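Local coordinates for protein Bug27 (PDB 2QPQ) that probably captures a small solute in the periplasm, as a receptor of the Bug family closing two alpha/beta lobes around it like a Venus flytrap, at residues V105-A110 / P167-V172; T140-A145 / L179-A184; L10-T15 / A41-R46. All blocks are in the same frame, centred on the assembly; numbering follows the deposited sequence.

Contact 1: V105-A110 / P167-V172; sequences VFVVPA and PALNDV
Leu-169 is the first residue of the helix 167-172 to meet the strand, and it does so only with a branch tip: its CD2 lies 4.4 Å from CG2 of Val-107. Its CB does not aim at the strand, so the length of leucine is what carries a methyl there. The same side chain also touches Val-182, Ser-186 and Leu-196. One turn further on, Val-172 has its CB directed at the strand and supplies most of the helix's side of the contact. Its two methyls divide the work. CG1 sits between the backbone N and the carbonyl carbon (chi1 63°) and faces CG2 of Val-107 at 4.2 Å. CG2, anti to the backbone N, is pushed against the end of the strand. It comes within 3.5 Å of Pro-109 CD, a snug fit for two carbons, and lies 3.6 Å from Pro-109 N and 3.7 Å from Val-107 O. Proline suits this place because its nitrogen carries no hydrogen that would need an acceptor, and a methyl can lie against it at no polar cost. The backbone of Val-172 takes part too, its O lying 3.4 Å from CG of the Pro-109 ring. A valine against a proline ring brings the backbones together at this point, the CA atoms of Pro-109 and Val-172 5.6 Å apart. The two axes lie 39° from parallel. Val-107 is also covered by Ala-187 and Ile-191 of helix 184-192, a second helix on this side of the strand. Helix 165-173 leads from strand 158-161 to strand 180-183, which are parallel to each other with strand 132-135 between them. This is a beta-alpha-beta crossover whose helix packs by apolar side chains on a sheet face, as in the alpha/beta lobes of periplasmic binding proteins.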
ATOM      1  N   VAL A 105       9.713  -3.645  -1.517  1.00 20.45           N
ATOM      2  CA  VAL A 105      11.076  -4.108  -1.617  1.00 20.58           C
ATOM      3  C   VAL A 105      11.282  -4.850  -2.915  1.00 20.35           C
ATOM      4  O   VAL A 105      10.412  -5.615  -3.344  1.00 20.01           O
ATOM      5  CB  VAL A 105      11.439  -4.960  -0.386  1.00 20.71           C
ATOM      6  CG1 VAL A 105      10.488  -6.169  -0.295  1.00 21.58           C
ATOM      7  CG2 VAL A 105      12.935  -5.316  -0.385  1.00 20.65           C
ATOM      8  N   PHE A 106      12.402  -4.552  -3.581  1.00 20.36           N
ATOM      9  CA  PHE A 106      12.843  -5.320  -4.733  1.00 20.35           C
ATOM     10  C   PHE A 106      13.588  -6.547  -4.218  1.00 20.69           C
ATOM     11  O   PHE A 106      14.642  -6.401  -3.617  1.00 20.88           O
ATOM     12  CB  PHE A 106      13.759  -4.472  -5.616  1.00 20.52           C
ATOM     13  CG  PHE A 106      13.042  -3.400  -6.392  1.00 21.49           C
ATOM     14  CD1 PHE A 106      12.450  -2.338  -5.731  1.00 22.36           C
ATOM     15  CD2 PHE A 106      12.945  -3.469  -7.780  1.00 22.08           C
ATOM     16  CE1 PHE A 106      11.782  -1.333  -6.426  1.00 20.97           C
ATOM     17  CE2 PHE A 106      12.304  -2.467  -8.499  1.00 22.51           C
ATOM     18  CZ  PHE A 106      11.714  -1.392  -7.820  1.00 22.75           C
ATOM     19  N   VAL A 107      13.014  -7.732  -4.423  1.00 19.72           N
ATOM     20  CA  VAL A 107      13.603  -8.992  -3.941  1.00 19.68           C
ATOM     21  C   VAL A 107      13.954  -9.940  -5.103  1.00 20.28           C
ATOM     22  O   VAL A 107      13.288  -9.984  -6.174  1.00 18.04           O
ATOM     23  CB  VAL A 107      12.717  -9.707  -2.850  1.00 19.45           C
ATOM     24  CG1 VAL A 107      12.574  -8.822  -1.633  1.00 19.79           C
ATOM     25  CG2 VAL A 107      11.275 -10.043  -3.376  1.00 19.72           C
ATOM     26  N   VAL A 108      15.025 -10.681  -4.874  1.00 21.54           N
ATOM     27  CA  VAL A 108      15.533 -11.663  -5.830  1.00 22.26           C
ATOM     28  C   VAL A 108      15.767 -12.985  -5.071  1.00 23.29           C
ATOM     29  O   VAL A 108      15.907 -12.978  -3.844  1.00 23.71           O
ATOM     30  CB  VAL A 108      16.848 -11.168  -6.592  1.00 22.14           C
ATOM     31  CG1 VAL A 108      16.574  -9.937  -7.434  1.00 21.28           C
ATOM     32  CG2 VAL A 108      18.086 -10.944  -5.617  1.00 21.54           C
ATOM     33  N   PRO A 109      15.756 -14.119  -5.791  1.00 24.11           N
ATOM     34  CA  PRO A 109      16.023 -15.407  -5.174  1.00 25.04           C
ATOM     35  C   PRO A 109      17.407 -15.430  -4.536  1.00 25.87           C
ATOM     36  O   PRO A 109      18.328 -14.732  -5.004  1.00 24.78           O
ATOM     37  CB  PRO A 109      16.042 -16.366  -6.372  1.00 24.84           C
ATOM     38  CG  PRO A 109      15.378 -15.690  -7.456  1.00 24.23           C
ATOM     39  CD  PRO A 109      15.510 -14.241  -7.235  1.00 23.93           C
ATOM     40  N   ALA A 110      17.535 -16.215  -3.480  1.00 27.18           N
ATOM     41  CA  ALA A 110      18.853 -16.632  -2.957  1.00 28.95           C
ATOM     42  C   ALA A 110      19.718 -17.081  -4.123  1.00 30.06           C
ATOM     43  O   ALA A 110      19.267 -17.840  -4.999  1.00 30.42           O
ATOM     44  CB  ALA A 110      18.695 -17.769  -1.945  1.00 29.80           C
ATOM     45  N   PRO A 167       1.431 -15.197  -3.991  1.00 17.10           N
ATOM     46  CA  PRO A 167       1.894 -15.810  -5.241  1.00 16.83           C
ATOM     47  C   PRO A 167       3.169 -15.217  -5.881  1.00 17.06           C
ATOM     48  O   PRO A 167       3.986 -15.986  -6.418  1.00 17.29           O
ATOM     49  CB  PRO A 167       0.666 -15.666  -6.158  1.00 16.37           C
ATOM     50  CG  PRO A 167      -0.500 -15.695  -5.148  1.00 16.90           C
ATOM     51  CD  PRO A 167       0.042 -14.713  -4.133  1.00 15.51           C
ATOM     52  N   ALA A 168       3.372 -13.899  -5.799  1.00 16.75           N
ATOM     53  CA  ALA A 168       4.616 -13.299  -6.325  1.00 16.90           C
ATOM     54  C   ALA A 168       5.812 -13.871  -5.589  1.00 17.51           C
ATOM     55  O   ALA A 168       6.755 -14.332  -6.208  1.00 16.49           O
ATOM     56  CB  ALA A 168       4.599 -11.781  -6.206  1.00 16.87           C
ATOM     57  N   LEU A 169       5.751 -13.860  -4.261  1.00 17.60           N
ATOM     58  CA  LEU A 169       6.814 -14.430  -3.464  1.00 17.54           C
ATOM     59  C   LEU A 169       7.100 -15.904  -3.749  1.00 18.65           C
ATOM     60  O   LEU A 169       8.269 -16.295  -3.807  1.00 18.78           O
ATOM     61  CB  LEU A 169       6.513 -14.220  -1.984  1.00 18.69           C
ATOM     62  CG  LEU A 169       6.791 -12.802  -1.449  1.00 18.01           C
ATOM     63  CD1 LEU A 169       6.077 -12.640  -0.076  1.00 20.31           C
ATOM     64  CD2 LEU A 169       8.276 -12.570  -1.358  1.00 20.30           C
ATOM     65  N   ASN A 170       6.063 -16.736  -3.925  1.00 19.14           N
ATOM     66  CA  ASN A 170       6.273 -18.116  -4.323  1.00 19.82           C
ATOM     67  C   ASN A 170       7.106 -18.265  -5.575  1.00 19.79           C
ATOM     68  O   ASN A 170       7.987 -19.141  -5.642  1.00 19.22           O
ATOM     69  CB  ASN A 170       4.945 -18.864  -4.485  1.00 20.50           C
ATOM     70  CG  ASN A 170       4.299 -19.142  -3.175  1.00 22.41           C
ATOM     71  OD1 ASN A 170       4.938 -18.999  -2.117  1.00 23.04           O
ATOM     72  ND2 ASN A 170       3.035 -19.531  -3.204  1.00 23.23           N
ATOM     73  N   ASP A 171       6.847 -17.430  -6.573  1.00 19.31           N
ATOM     74  CA  ASP A 171       7.626 -17.559  -7.826  1.00 20.11           C
ATOM     75  C   ASP A 171       9.077 -17.026  -7.739  1.00 21.02           C
ATOM     76  O   ASP A 171       9.987 -17.533  -8.438  1.00 20.35           O
ATOM     77  CB  ASP A 171       6.937 -16.868  -8.990  1.00 19.59           C
ATOM     78  CG  ASP A 171       6.100 -17.815  -9.824  1.00 20.15           C
ATOM     79  OD1 ASP A 171       5.775 -18.933  -9.379  1.00 23.53           O
ATOM     80  OD2 ASP A 171       5.738 -17.410 -10.933  1.00 19.40           O
ATOM     81  N   VAL A 172       9.300 -16.003  -6.918  1.00 20.93           N
ATOM     82  CA  VAL A 172      10.675 -15.566  -6.707  1.00 22.92           C
ATOM     83  C   VAL A 172      11.403 -16.556  -5.785  1.00 23.69           C
ATOM     84  O   VAL A 172      12.547 -16.898  -6.034  1.00 24.64           O
ATOM     85  CB  VAL A 172      10.784 -14.047  -6.323  1.00 23.46           C
ATOM     86  CG1 VAL A 172      10.114 -13.761  -5.033  1.00 24.88           C
ATOM     87  CG2 VAL A 172      12.257 -13.583  -6.274  1.00 24.96           C
TER

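Contact 2: T140-A145 / L179-A184; sequences TPQHLA and LAVVTA
Helix 141-145 and strand 180-183 run at 139° to each other, and Gln-142 and Val-181 are the closest pair, their CA atoms 5.5 Å apart. Gln-142 lies over the strand backbone with its aliphatic part. CB is 3.3 Å from Val-181 O, a buried carbonyl oxygen that has no polar partner in the model. A bend at chi2 (70°) turns CD away from a straight course, and the amide ends at Thr-183, with NE2 3.5 Å from the methyl CG2. Glutamine suits this place because its polar end can serve other partners: NE2 donates to Gln-228 and Ser-104, while the side chain comes about 3 Å from a bound citric acid, probably from the crystallisation liquor, which may mark the ligand pocket. Thr-183 likewise presents its methyl here, and its OG1 bonds to Ser-185. Val-181 answers with CG1, anti to its backbone N, which touches Gln-142 O at 3.5 Å and Ala-145 CB at 4.0 Å; the small alanine lets the helix stay near. Thr-140 caps the helix, its OG1 accepting from His-143 N at 3.0 Å in a nearly straight bond (174°). Strand 180-183 lies between strands 93-109 and 132-135, with helix 141-153 against its Val-181 side and helix 165-173 packed on Val-182.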
ATOM      1  N   THR A 140      -1.202  -2.080  -8.678  1.00 17.10           N
ATOM      2  CA  THR A 140      -0.842  -1.957  -7.250  1.00 17.21           C
ATOM      3  C   THR A 140       0.312  -0.941  -7.079  1.00 17.04           C
ATOM      4  O   THR A 140       1.031  -0.644  -8.026  1.00 15.87           O
ATOM      5  CB  THR A 140      -0.388  -3.300  -6.602  1.00 16.84           C
ATOM      6  OG1 THR A 140       0.755  -3.829  -7.310  1.00 17.25           O
ATOM      7  CG2 THR A 140      -1.547  -4.332  -6.573  1.00 17.55           C
ATOM      8  N   PRO A 141       0.492  -0.408  -5.849  1.00 17.28           N
ATOM      9  CA  PRO A 141       1.642   0.424  -5.586  1.00 18.12           C
ATOM     10  C   PRO A 141       2.960  -0.330  -5.905  1.00 17.60           C
ATOM     11  O   PRO A 141       3.955   0.295  -6.276  1.00 18.08           O
ATOM     12  CB  PRO A 141       1.532   0.668  -4.065  1.00 17.95           C
ATOM     13  CG  PRO A 141       0.032   0.631  -3.823  1.00 18.38           C
ATOM     14  CD  PRO A 141      -0.378  -0.537  -4.667  1.00 17.71           C
ATOM     15  N   GLN A 142       2.942  -1.651  -5.793  1.00 17.13           N
ATOM     16  CA  GLN A 142       4.150  -2.486  -6.061  1.00 17.13           C
ATOM     17  C   GLN A 142       4.430  -2.479  -7.558  1.00 16.91           C
ATOM     18  O   GLN A 142       5.550  -2.204  -8.006  1.00 15.39           O
ATOM     19  CB  GLN A 142       3.946  -3.920  -5.519  1.00 17.36           C
ATOM     20  CG  GLN A 142       4.019  -3.958  -3.994  1.00 18.56           C
ATOM     21  CD  GLN A 142       2.811  -3.288  -3.326  1.00 20.42           C
ATOM     22  OE1 GLN A 142       1.702  -3.446  -3.782  1.00 21.32           O
ATOM     23  NE2 GLN A 142       3.049  -2.499  -2.250  1.00 18.79           N
ATOM     24  N   HIS A 143       3.386  -2.726  -8.342  1.00 16.61           N
ATOM     25  CA  HIS A 143       3.474  -2.519  -9.798  1.00 17.13           C
ATOM     26  C   HIS A 143       4.013  -1.114 -10.118  1.00 17.68           C
ATOM     27  O   HIS A 143       4.981  -0.961 -10.854  1.00 17.47           O
ATOM     28  CB  HIS A 143       2.097  -2.757 -10.419  1.00 16.99           C
ATOM     29  CG  HIS A 143       2.019  -2.480 -11.889  1.00 18.16           C
ATOM     30  ND1 HIS A 143       0.818  -2.418 -12.572  1.00 18.26           N
ATOM     31  CD2 HIS A 143       2.984  -2.241 -12.802  1.00 17.52           C
ATOM     32  CE1 HIS A 143       1.055  -2.158 -13.843  1.00 18.35           C
ATOM     33  NE2 HIS A 143       2.364  -2.054 -14.010  1.00 18.96           N
ATOM     34  N   LEU A 144       3.407  -0.081  -9.547  1.00 18.22           N
ATOM     35  CA  LEU A 144       3.858   1.271  -9.845  1.00 20.00           C
ATOM     36  C   LEU A 144       5.298   1.578  -9.377  1.00 20.17           C
ATOM     37  O   LEU A 144       5.987   2.361 -10.022  1.00 20.72           O
ATOM     38  CB  LEU A 144       2.874   2.305  -9.289  1.00 19.96           C
ATOM     39  CG  LEU A 144       1.472   2.382  -9.924  1.00 23.54           C
ATOM     40  CD1 LEU A 144       0.827   3.731  -9.586  1.00 21.88           C
ATOM     41  CD2 LEU A 144       1.452   2.110 -11.409  1.00 28.94           C
ATOM     42  N   ALA A 145       5.752   0.952  -8.282  1.00 20.15           N
ATOM     43  CA  ALA A 145       7.142   1.104  -7.847  1.00 20.13           C
ATOM     44  C   ALA A 145       8.119   0.656  -8.958  1.00 20.01           C
ATOM     45  O   ALA A 145       9.116   1.352  -9.245  1.00 19.76           O
ATOM     46  CB  ALA A 145       7.420   0.386  -6.519  1.00 20.19           C
ATOM     47  N   LEU A 179      12.835 -11.700 -10.123  1.00 18.31           N
ATOM     48  CA  LEU A 179      12.710 -10.476  -9.404  1.00 18.46           C
ATOM     49  C   LEU A 179      11.227 -10.198  -9.134  1.00 18.00           C
ATOM     50  O   LEU A 179      10.357 -10.521  -9.959  1.00 17.28           O
ATOM     51  CB  LEU A 179      13.332  -9.342 -10.246  1.00 19.32           C
ATOM     52  CG  LEU A 179      13.053  -7.890  -9.825  1.00 21.15           C
ATOM     53  CD1 LEU A 179      13.740  -7.482  -8.491  1.00 22.39           C
ATOM     54  CD2 LEU A 179      13.444  -6.978 -10.923  1.00 21.36           C
ATOM     55  N   ALA A 180      10.953  -9.601  -7.982  1.00 18.16           N
ATOM     56  CA  ALA A 180       9.616  -9.081  -7.718  1.00 18.05           C
ATOM     57  C   ALA A 180       9.671  -7.856  -6.829  1.00 17.79           C
ATOM     58  O   ALA A 180      10.596  -7.652  -6.026  1.00 17.37           O
ATOM     59  CB  ALA A 180       8.696 -10.184  -7.044  1.00 17.69           C
ATOM     60  N   VAL A 181       8.616  -7.071  -6.936  1.00 16.51           N
ATOM     61  CA  VAL A 181       8.384  -5.985  -6.012  1.00 16.54           C
ATOM     62  C   VAL A 181       7.169  -6.323  -5.155  1.00 16.77           C
ATOM     63  O   VAL A 181       6.062  -6.507  -5.661  1.00 15.98           O
ATOM     64  CB  VAL A 181       8.183  -4.703  -6.775  1.00 17.22           C
ATOM     65  CG1 VAL A 181       7.974  -3.539  -5.798  1.00 16.67           C
ATOM     66  CG2 VAL A 181       9.423  -4.519  -7.682  1.00 16.63           C
ATOM     67  N   VAL A 182       7.394  -6.439  -3.843  1.00 17.07           N
ATOM     68  CA  VAL A 182       6.315  -6.811  -2.952  1.00 18.35           C
ATOM     69  C   VAL A 182       6.409  -5.911  -1.714  1.00 18.60           C
ATOM     70  O   VAL A 182       7.357  -5.141  -1.565  1.00 18.83           O
ATOM     71  CB  VAL A 182       6.330  -8.352  -2.605  1.00 18.61           C
ATOM     72  CG1 VAL A 182       6.206  -9.205  -3.898  1.00 17.80           C
ATOM     73  CG2 VAL A 182       7.600  -8.739  -1.859  1.00 18.59           C
ATOM     74  N   THR A 183       5.445  -6.004  -0.818  1.00 19.18           N
ATOM     75  CA  THR A 183       5.541  -5.221   0.398  1.00 20.27           C
ATOM     76  C   THR A 183       6.667  -5.792   1.246  1.00 20.62           C
ATOM     77  O   THR A 183       6.861  -7.031   1.296  1.00 19.46           O
ATOM     78  CB  THR A 183       4.248  -5.295   1.214  1.00 21.32           C
ATOM     79  OG1 THR A 183       4.023  -6.649   1.591  1.00 22.50           O
ATOM     80  CG2 THR A 183       3.042  -4.734   0.431  1.00 22.46           C
ATOM     81  N   ALA A 184       7.397  -4.897   1.908  1.00 21.42           N
ATOM     82  CA  ALA A 184       8.372  -5.286   2.930  1.00 22.82           C
ATOM     83  C   ALA A 184       7.844  -6.297   3.965  1.00 22.90           C
ATOM     84  O   ALA A 184       8.514  -7.270   4.304  1.00 23.48           O
ATOM     85  CB  ALA A 184       8.958  -4.042   3.609  1.00 22.69           C
TER

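Contact 3: L10-T15 / A41-R46; sequences LDIIVT and AVVENR
Leu-10, Ile-12 and Val-14 hydrogen-bond to the strand 41-45 through their backbones, in parallel register. Ile-12 N donates to Val-42 O at 2.8 Å and its O accepts from Glu-44 N at 2.9 Å. Val-14 repeats the pattern with Glu-44 O and Arg-46 N; at the start, Val-42 N reaches Leu-10 O in a more bent bond (137°). Apolar contacts line one face. Ile-12 CD1 lies 3.9 Å from Ala-41 CB and also meets Val-43 CG2, while Val-14 CG2 presses on Val-43 CG1 at 3.5 Å. Beta-branched residues suit such extended backbone. The other face mixes charged and apolar groups: Asp-11 and Glu-44 share it with Ile-13 and Val-42. Asp-11 OD1 and Glu-44 OE2 are 2.5 Å apart, their carboxylate planes turned by 36°; a shared proton is possible. Arg-46 probably helps to balance the negative charge, gripping Glu-44 OE1 with NE (3.0 Å) and NH2, both from the same face above the carboxylate plane, and Asp-11 OD2 forms a salt bridge with Arg-61. On this same face the methylenes of Arg-46 pack on Ile-13, CG 3.5 Å from Ile-13 CG2. These strands and helix 21-35 form a beta-alpha-beta unit: the helix packs on Leu-10, Val-14 and Val-43, helix 52-59 packs on Ile-13 and Arg-46, and strand 67-72 bonds to the far edge of strand 10-14.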
ATOM      1  N   LEU A  10     -20.071   0.266  14.136  1.00 27.58           N
ATOM      2  CA  LEU A  10     -19.409   0.814  12.958  1.00 26.37           C
ATOM      3  C   LEU A  10     -19.317  -0.294  11.906  1.00 24.10           C
ATOM      4  O   LEU A  10     -19.360  -1.486  12.215  1.00 23.45           O
ATOM      5  CB  LEU A  10     -18.016   1.368  13.292  1.00 26.51           C
ATOM      6  CG  LEU A  10     -17.772   2.721  13.963  1.00 27.83           C
ATOM      7  CD1 LEU A  10     -18.803   3.180  14.955  1.00 32.80           C
ATOM      8  CD2 LEU A  10     -16.367   2.699  14.571  1.00 28.40           C
ATOM      9  N   ASP A  11     -19.236   0.111  10.653  1.00 22.17           N
ATOM     10  CA  ASP A  11     -19.118  -0.825   9.547  1.00 21.47           C
ATOM     11  C   ASP A  11     -17.857  -0.387   8.814  1.00 21.08           C
ATOM     12  O   ASP A  11     -17.819   0.685   8.252  1.00 19.73           O
ATOM     13  CB  ASP A  11     -20.344  -0.682   8.657  1.00 21.77           C
ATOM     14  CG  ASP A  11     -20.361  -1.677   7.502  1.00 25.76           C
ATOM     15  OD1 ASP A  11     -19.615  -2.706   7.565  1.00 26.85           O
ATOM     16  OD2 ASP A  11     -21.142  -1.447   6.548  1.00 25.66           O
ATOM     17  N   ILE A  12     -16.803  -1.186   8.897  1.00 20.48           N
ATOM     18  CA  ILE A  12     -15.518  -0.823   8.320  1.00 18.88           C
ATOM     19  C   ILE A  12     -15.402  -1.692   7.074  1.00 18.26           C
ATOM     20  O   ILE A  12     -15.390  -2.928   7.171  1.00 18.18           O
ATOM     21  CB  ILE A  12     -14.353  -1.104   9.302  1.00 19.49           C
ATOM     22  CG1 ILE A  12     -14.454  -0.210  10.551  1.00 18.58           C
ATOM     23  CG2 ILE A  12     -12.979  -0.925   8.636  1.00 18.97           C
ATOM     24  CD1 ILE A  12     -13.424  -0.609  11.624  1.00 19.10           C
ATOM     25  N   ILE A  13     -15.334  -1.045   5.918  1.00 17.08           N
ATOM     26  CA  ILE A  13     -15.340  -1.778   4.645  1.00 17.50           C
ATOM     27  C   ILE A  13     -13.918  -1.819   4.155  1.00 16.74           C
ATOM     28  O   ILE A  13     -13.285  -0.774   3.951  1.00 16.87           O
ATOM     29  CB  ILE A  13     -16.273  -1.114   3.578  1.00 17.34           C
ATOM     30  CG1 ILE A  13     -17.745  -0.955   4.066  1.00 19.17           C
ATOM     31  CG2 ILE A  13     -16.166  -1.882   2.245  1.00 20.26           C
ATOM     32  CD1 ILE A  13     -18.391  -2.230   4.532  1.00 19.62           C
ATOM     33  N   VAL A  14     -13.372  -3.029   4.046  1.00 16.44           N
ATOM     34  CA  VAL A  14     -11.980  -3.185   3.636  1.00 16.87           C
ATOM     35  C   VAL A  14     -11.893  -3.388   2.115  1.00 16.91           C
ATOM     36  O   VAL A  14     -12.599  -4.221   1.581  1.00 16.48           O
ATOM     37  CB  VAL A  14     -11.296  -4.367   4.370  1.00 16.22           C
ATOM     38  CG1 VAL A  14      -9.808  -4.304   4.137  1.00 16.59           C
ATOM     39  CG2 VAL A  14     -11.603  -4.330   5.867  1.00 18.13           C
ATOM     40  N   THR A  15     -10.997  -2.644   1.465  1.00 17.01           N
ATOM     41  CA  THR A  15     -10.901  -2.577  -0.004  1.00 17.39           C
ATOM     42  C   THR A  15     -10.058  -3.711  -0.547  1.00 18.00           C
ATOM     43  O   THR A  15      -9.965  -3.889  -1.747  1.00 17.43           O
ATOM     44  CB  THR A  15     -10.220  -1.260  -0.458  1.00 18.24           C
ATOM     45  OG1 THR A  15      -9.010  -1.061   0.301  1.00 18.59           O
ATOM     46  CG2 THR A  15     -11.177  -0.061  -0.305  1.00 15.30           C
ATOM     47  N   ALA A  41     -17.265  -2.868  15.919  1.00 35.33           N
ATOM     48  CA  ALA A  41     -16.789  -2.364  14.657  1.00 32.37           C
ATOM     49  C   ALA A  41     -16.764  -3.573  13.748  1.00 30.80           C
ATOM     50  O   ALA A  41     -15.776  -4.334  13.745  1.00 31.13           O
ATOM     51  CB  ALA A  41     -15.396  -1.797  14.832  1.00 33.16           C
ATOM     52  N   VAL A  42     -17.848  -3.793  13.016  1.00 27.36           N
ATOM     53  CA  VAL A  42     -17.906  -4.901  12.067  1.00 25.10           C
ATOM     54  C   VAL A  42     -16.946  -4.617  10.908  1.00 24.52           C
ATOM     55  O   VAL A  42     -17.039  -3.582  10.245  1.00 23.00           O
ATOM     56  CB  VAL A  42     -19.323  -5.114  11.504  1.00 24.99           C
ATOM     57  CG1 VAL A  42     -19.325  -6.251  10.416  1.00 24.81           C
ATOM     58  CG2 VAL A  42     -20.366  -5.354  12.643  1.00 25.78           C
ATOM     59  N   VAL A  43     -16.045  -5.554  10.651  1.00 23.51           N
ATOM     60  CA  VAL A  43     -15.102  -5.427   9.549  1.00 23.37           C
ATOM     61  C   VAL A  43     -15.515  -6.371   8.436  1.00 23.81           C
ATOM     62  O   VAL A  43     -15.760  -7.563   8.670  1.00 24.23           O
ATOM     63  CB  VAL A  43     -13.666  -5.708  10.032  1.00 23.71           C
ATOM     64  CG1 VAL A  43     -12.664  -5.813   8.859  1.00 23.05           C
ATOM     65  CG2 VAL A  43     -13.248  -4.647  11.060  1.00 23.91           C
ATOM     66  N   GLU A  44     -15.641  -5.846   7.224  1.00 22.46           N
ATOM     67  CA  GLU A  44     -16.005  -6.692   6.119  1.00 22.02           C
ATOM     68  C   GLU A  44     -15.165  -6.374   4.880  1.00 21.28           C
ATOM     69  O   GLU A  44     -14.795  -5.238   4.654  1.00 20.91           O
ATOM     70  CB  GLU A  44     -17.518  -6.608   5.875  1.00 23.70           C
ATOM     71  CG  GLU A  44     -18.017  -5.231   5.639  1.00 23.94           C
ATOM     72  CD  GLU A  44     -19.498  -5.212   5.290  1.00 28.34           C
ATOM     73  OE1 GLU A  44     -19.957  -6.059   4.471  1.00 31.01           O
ATOM     74  OE2 GLU A  44     -20.199  -4.333   5.804  1.00 23.92           O
ATOM     75  N   ASN A  45     -14.797  -7.387   4.118  1.00 19.56           N
ATOM     76  CA  ASN A  45     -14.010  -7.153   2.912  1.00 20.05           C
ATOM     77  C   ASN A  45     -14.949  -7.004   1.742  1.00 20.58           C
ATOM     78  O   ASN A  45     -15.825  -7.835   1.558  1.00 19.89           O
ATOM     79  CB  ASN A  45     -12.998  -8.289   2.648  1.00 20.02           C
ATOM     80  CG  ASN A  45     -12.082  -8.526   3.823  1.00 19.95           C
ATOM     81  OD1 ASN A  45     -10.997  -7.931   3.930  1.00 21.81           O
ATOM     82  ND2 ASN A  45     -12.514  -9.365   4.723  1.00 17.88           N
ATOM     83  N   ARG A  46     -14.771  -5.916   0.984  1.00 21.04           N
ATOM     84  CA  ARG A  46     -15.472  -5.714  -0.275  1.00 22.02           C
ATOM     85  C   ARG A  46     -14.445  -5.337  -1.326  1.00 21.40           C
ATOM     86  O   ARG A  46     -14.356  -4.166  -1.698  1.00 21.39           O
ATOM     87  CB  ARG A  46     -16.544  -4.609  -0.105  1.00 22.12           C
ATOM     88  CG  ARG A  46     -17.541  -4.896   1.018  1.00 25.45           C
ATOM     89  CD  ARG A  46     -18.636  -5.907   0.582  1.00 30.89           C
ATOM     90  NE  ARG A  46     -19.754  -5.688   1.462  1.00 39.54           N
ATOM     91  CZ  ARG A  46     -20.993  -5.378   1.128  1.00 34.68           C
ATOM     92  NH1 ARG A  46     -21.407  -5.285  -0.129  1.00 36.05           N
ATOM     93  NH2 ARG A  46     -21.826  -5.175   2.112  1.00 39.07           N
TER

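Contacts 1 and 2 are buried neighbours, their centres 10 Å apart, and both are helix-on-strand packing around the adjacent antiparallel strands 93-109 and 180-183. The side chains that meet in contact 1 are all apolar; contact 2, nearer the centre of the chain, mixes methyl packing with a glutamine amide beside a bound citric acid. The two are joined directly by backbone bonds, Val-105 N to Val-182 O among them. Contact 3, about 25 Å from contact 2 between centres, is a strand-to-strand pairing: partly exposed, it relies on backbone hydrogen bonds and has charged groups on one face. All three belong to one branched sheet, yet contact 3 touches neither of the others.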